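Long-range contact in Csc2 (Thermofilum pendens, PDB 4TXD), which probably binds RNA as the Cas7-family backbone subunit of a type I-D CRISPR interference complex and binds a zinc ion: residues Q206-T218 with S223-V235. Numbering follows the deposited sequence. Where two conformers were deposited one is given.
Sequences QRRITPETHNKVT and SMTGQALFSEVHV
Asn215 reaches across to the 223-235 segment at the root of a protruding beta hairpin, strands 217-219 and 222-224, on this RRM-type Cas7 protein. Its ND2 gives one hydrogen bond to Leu229 O and another to Glu232 O, each 3.0 Å. The Glu232 bond lies in the carbonyl plane, on a lone pair. The Leu229 bond arrives 38° above its carbonyl plane. CG sits beside the backbone N (chi1 -76°), which turns the amide to the bend between Leu229 and Glu232. Asn215 CB packs on Leu229 CD2 at 3.5 Å. An alanine here would probably leave both carbonyl oxygens without their amide donor and the bend less firmly tied to the 206-218 segment.

Farther back, Ile209 CG2 meets Val233 CG1 at 3.6 Å, and Thr210 N bonds to His234 O. A water also links Thr210 O to His234 N. Strand 65-68 continues the sheet beyond strand 232-235.

The hairpin side is more open to solvent, though its side chains still touch closely. Val217 and Met224 form an antiparallel hydrogen-bonded pair. The aliphatic chain of Lys216 runs alongside Thr225. Away from the hairpin, exposed Arg207 brings NH2 near Phe230 CZ, but its salt bridge is to Glu88. At the hairpin, the bend of the Met224 chain at chi3 (51°) brings its CE to 3.5 Å from Val217 CG2, a tight carbon contact.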
# COMPACT_ATOMS: atom_id res chain seq x y z
N GLN A 206 18.90 4.61 -11.45
CA GLN A 206 19.97 4.11 -12.30
C GLN A 206 19.49 2.90 -13.08
O GLN A 206 18.63 2.14 -12.59
CB GLN A 206 21.21 3.73 -11.48
CG GLN A 206 21.80 4.87 -10.66
CD GLN A 206 22.77 4.36 -9.61
OE1 GLN A 206 22.42 3.51 -8.78
NE2 GLN A 206 24.00 4.86 -9.65
N ARG A 207 20.06 2.72 -14.26
CA ARG A 207 19.79 1.56 -15.10
C ARG A 207 20.75 0.44 -14.74
O ARG A 207 21.76 0.25 -15.41
CB ARG A 207 19.93 1.94 -16.58
CG ARG A 207 19.55 0.85 -17.57
CD ARG A 207 19.70 1.36 -19.02
NE ARG A 207 18.95 0.57 -20.01
CZ ARG A 207 19.34 -0.62 -20.45
NH1 ARG A 207 20.45 -1.16 -19.98
NH2 ARG A 207 18.61 -1.28 -21.34
N ARG A 208 20.47 -0.27 -13.66
CA ARG A 208 21.39 -1.30 -13.20
C ARG A 208 20.72 -2.65 -13.34
O ARG A 208 20.11 -3.16 -12.40
CB ARG A 208 21.84 -1.03 -11.75
CG ARG A 208 22.82 0.16 -11.64
CD ARG A 208 22.99 0.65 -10.21
NE ARG A 208 23.48 -0.38 -9.30
CZ ARG A 208 23.68 -0.19 -8.00
NH1 ARG A 208 23.44 1.00 -7.44
NH2 ARG A 208 24.12 -1.19 -7.24
N ILE A 209 20.75 -3.16 -14.57
CA ILE A 209 20.08 -4.41 -14.89
C ILE A 209 21.01 -5.36 -15.63
O ILE A 209 21.98 -4.94 -16.28
CB ILE A 209 18.80 -4.19 -15.73
CG1 ILE A 209 19.14 -3.70 -17.15
CG2 ILE A 209 17.83 -3.24 -15.01
CD1 ILE A 209 17.95 -3.76 -18.13
N THR A 210 20.73 -6.65 -15.50
CA THR A 210 21.53 -7.65 -16.20
C THR A 210 21.36 -7.47 -17.71
O THR A 210 20.24 -7.39 -18.21
CB THR A 210 21.13 -9.07 -15.80
OG1 THR A 210 21.31 -9.25 -14.38
CG2 THR A 210 22.01 -10.08 -16.54
N PRO A 211 22.48 -7.37 -18.44
CA PRO A 211 22.39 -7.35 -19.91
C PRO A 211 21.84 -8.68 -20.40
O PRO A 211 22.46 -9.71 -20.16
CB PRO A 211 23.85 -7.15 -20.36
CG PRO A 211 24.56 -6.62 -19.15
CD PRO A 211 23.87 -7.22 -17.96
N GLU A 212 20.68 -8.66 -21.05
CA GLU A 212 19.95 -9.88 -21.37
C GLU A 212 19.28 -9.81 -22.73
O GLU A 212 18.48 -8.93 -22.98
CB GLU A 212 18.88 -10.16 -20.31
CG GLU A 212 18.06 -11.40 -20.63
CD GLU A 212 18.94 -12.59 -20.99
OE1 GLU A 212 18.99 -12.96 -22.18
OE2 GLU A 212 19.59 -13.15 -20.08
N THR A 213 19.56 -10.79 -23.58
CA THR A 213 19.13 -10.72 -24.94
C THR A 213 18.19 -11.87 -25.29
O THR A 213 17.55 -11.87 -26.34
CB THR A 213 20.37 -10.53 -25.84
OG1 THR A 213 20.34 -9.22 -26.36
CG2 THR A 213 20.49 -11.51 -26.92
N HIS A 214 18.09 -12.79 -24.36
CA HIS A 214 17.35 -14.02 -24.54
C HIS A 214 16.01 -14.18 -23.83
O HIS A 214 15.58 -15.30 -23.63
CB HIS A 214 18.23 -15.21 -24.19
CG HIS A 214 19.49 -15.24 -24.97
ND1 HIS A 214 19.56 -14.88 -26.29
CD2 HIS A 214 20.74 -15.57 -24.60
CE1 HIS A 214 20.80 -15.00 -26.71
NE2 HIS A 214 21.54 -15.41 -25.70
N ASN A 215 15.35 -13.10 -23.49
CA ASN A 215 13.97 -13.19 -23.14
C ASN A 215 13.22 -13.60 -24.41
O ASN A 215 13.63 -13.29 -25.48
CB ASN A 215 13.42 -11.86 -22.68
CG ASN A 215 13.85 -11.50 -21.28
OD1 ASN A 215 14.10 -12.33 -20.47
ND2 ASN A 215 13.90 -10.23 -21.03
N LYS A 216 12.10 -14.25 -24.25
CA LYS A 216 11.28 -14.61 -25.38
C LYS A 216 9.82 -14.61 -24.97
O LYS A 216 9.50 -15.11 -23.96
CB LYS A 216 11.69 -15.98 -25.89
CG LYS A 216 11.04 -16.38 -27.19
CD LYS A 216 11.56 -17.71 -27.68
CE LYS A 216 10.85 -18.13 -28.94
NZ LYS A 216 11.17 -19.51 -29.34
N VAL A 217 8.97 -14.02 -25.78
CA VAL A 217 7.54 -14.11 -25.59
C VAL A 217 6.89 -14.51 -26.91
O VAL A 217 7.33 -14.09 -27.99
CB VAL A 217 6.88 -12.80 -25.07
CG1 VAL A 217 7.39 -12.44 -23.67
CG2 VAL A 217 7.15 -11.66 -26.01
N THR A 218 5.85 -15.31 -26.82
CA THR A 218 5.16 -15.79 -28.00
C THR A 218 3.66 -15.68 -27.80
O THR A 218 3.16 -15.73 -26.67
CB THR A 218 5.49 -17.25 -28.33
OG1 THR A 218 4.95 -18.08 -27.29
CG2 THR A 218 6.99 -17.47 -28.44
N SER A 223 6.36 -14.27 -32.40
CA SER A 223 7.35 -14.39 -31.38
C SER A 223 8.22 -13.13 -31.32
O SER A 223 8.36 -12.42 -32.26
CB SER A 223 8.22 -15.61 -31.62
OG SER A 223 8.97 -15.45 -32.75
N MET A 224 8.79 -12.89 -30.15
CA MET A 224 9.60 -11.75 -29.94
C MET A 224 10.73 -12.12 -28.98
O MET A 224 10.54 -12.71 -27.99
CB MET A 224 8.74 -10.61 -29.40
CG MET A 224 9.47 -9.45 -28.81
SD MET A 224 8.50 -7.97 -28.53
CE MET A 224 7.12 -8.57 -27.65
N THR A 225 11.92 -11.78 -29.36
CA THR A 225 13.20 -11.75 -28.60
C THR A 225 14.13 -10.38 -28.73
O THR A 225 13.75 -9.60 -29.54
CB THR A 225 14.07 -12.98 -28.98
OG1 THR A 225 14.52 -12.85 -30.34
CG2 THR A 225 13.31 -14.28 -28.80
N GLY A 226 15.28 -10.33 -28.13
CA GLY A 226 16.17 -9.25 -28.34
C GLY A 226 16.46 -8.51 -27.06
O GLY A 226 15.77 -8.62 -26.10
N GLN A 227 17.53 -7.78 -27.12
CA GLN A 227 17.96 -6.88 -26.04
C GLN A 227 16.84 -5.97 -25.50
O GLN A 227 16.75 -5.74 -24.29
CB GLN A 227 19.13 -6.01 -26.53
CG GLN A 227 19.62 -4.95 -25.53
CD GLN A 227 18.90 -3.60 -25.64
OE1 GLN A 227 18.61 -3.13 -26.74
NE2 GLN A 227 18.60 -2.98 -24.49
N ALA A 228 15.99 -5.46 -26.39
CA ALA A 228 14.98 -4.49 -25.99
C ALA A 228 13.69 -5.13 -25.47
O ALA A 228 12.71 -4.42 -25.17
CB ALA A 228 14.68 -3.54 -27.15
N LEU A 229 13.67 -6.44 -25.33
CA LEU A 229 12.53 -7.10 -24.74
C LEU A 229 12.66 -7.16 -23.22
O LEU A 229 13.55 -7.77 -22.71
CB LEU A 229 12.35 -8.50 -25.31
CG LEU A 229 11.29 -9.36 -24.68
CD1 LEU A 229 9.93 -8.72 -24.78
CD2 LEU A 229 11.28 -10.77 -25.22
N PHE A 230 11.74 -6.50 -22.55
CA PHE A 230 11.84 -6.37 -21.09
C PHE A 230 10.72 -7.12 -20.37
O PHE A 230 10.30 -6.72 -19.29
CB PHE A 230 11.86 -4.88 -20.70
CG PHE A 230 13.03 -4.13 -21.26
CD1 PHE A 230 14.33 -4.52 -20.97
CD2 PHE A 230 12.84 -3.03 -22.09
CE1 PHE A 230 15.42 -3.83 -21.49
CE2 PHE A 230 13.92 -2.34 -22.61
CZ PHE A 230 15.22 -2.74 -22.31
N SER A 231 10.24 -8.20 -20.98
CA SER A 231 9.27 -9.06 -20.32
C SER A 231 9.80 -9.54 -18.96
O SER A 231 9.05 -9.73 -18.00
CB SER A 231 8.95 -10.26 -21.21
OG SER A 231 10.15 -10.89 -21.61
N GLU A 232 11.11 -9.70 -18.87
CA GLU A 232 11.77 -10.03 -17.62
C GLU A 232 13.03 -9.17 -17.43
O GLU A 232 13.78 -9.01 -18.32
CB GLU A 232 12.10 -11.51 -17.52
CG GLU A 232 12.86 -11.86 -16.28
CD GLU A 232 12.87 -13.34 -15.94
OE1 GLU A 232 11.96 -14.06 -16.29
OE2 GLU A 232 13.81 -13.76 -15.30
N VAL A 233 13.19 -8.63 -16.25
CA VAL A 233 14.28 -7.76 -15.93
C VAL A 233 14.91 -8.15 -14.61
O VAL A 233 14.24 -8.35 -13.67
CB VAL A 233 13.83 -6.31 -15.83
CG1 VAL A 233 14.96 -5.42 -15.43
CG2 VAL A 233 13.24 -5.84 -17.13
N HIS A 234 16.22 -8.22 -14.58
CA HIS A 234 16.93 -8.51 -13.36
C HIS A 234 17.62 -7.27 -12.85
O HIS A 234 18.57 -6.85 -13.42
CB HIS A 234 17.93 -9.63 -13.56
CG HIS A 234 17.31 -10.91 -13.98
ND1 HIS A 234 18.03 -12.00 -14.39
CD2 HIS A 234 16.02 -11.28 -14.04
CE1 HIS A 234 17.21 -12.98 -14.69
NE2 HIS A 234 15.99 -12.57 -14.48
N VAL A 235 17.08 -6.70 -11.80
CA VAL A 235 17.58 -5.46 -11.22
C VAL A 235 18.71 -5.78 -10.22
O VAL A 235 18.56 -6.67 -9.38
CB VAL A 235 16.45 -4.69 -10.52
CG1 VAL A 235 16.95 -3.36 -9.98
CG2 VAL A 235 15.28 -4.48 -11.49
O HOH W 1 17.68 -7.78 -17.13
O HOH W 2 16.48 -7.28 -22.10
O HOH W 3 9.97 -13.52 -20.96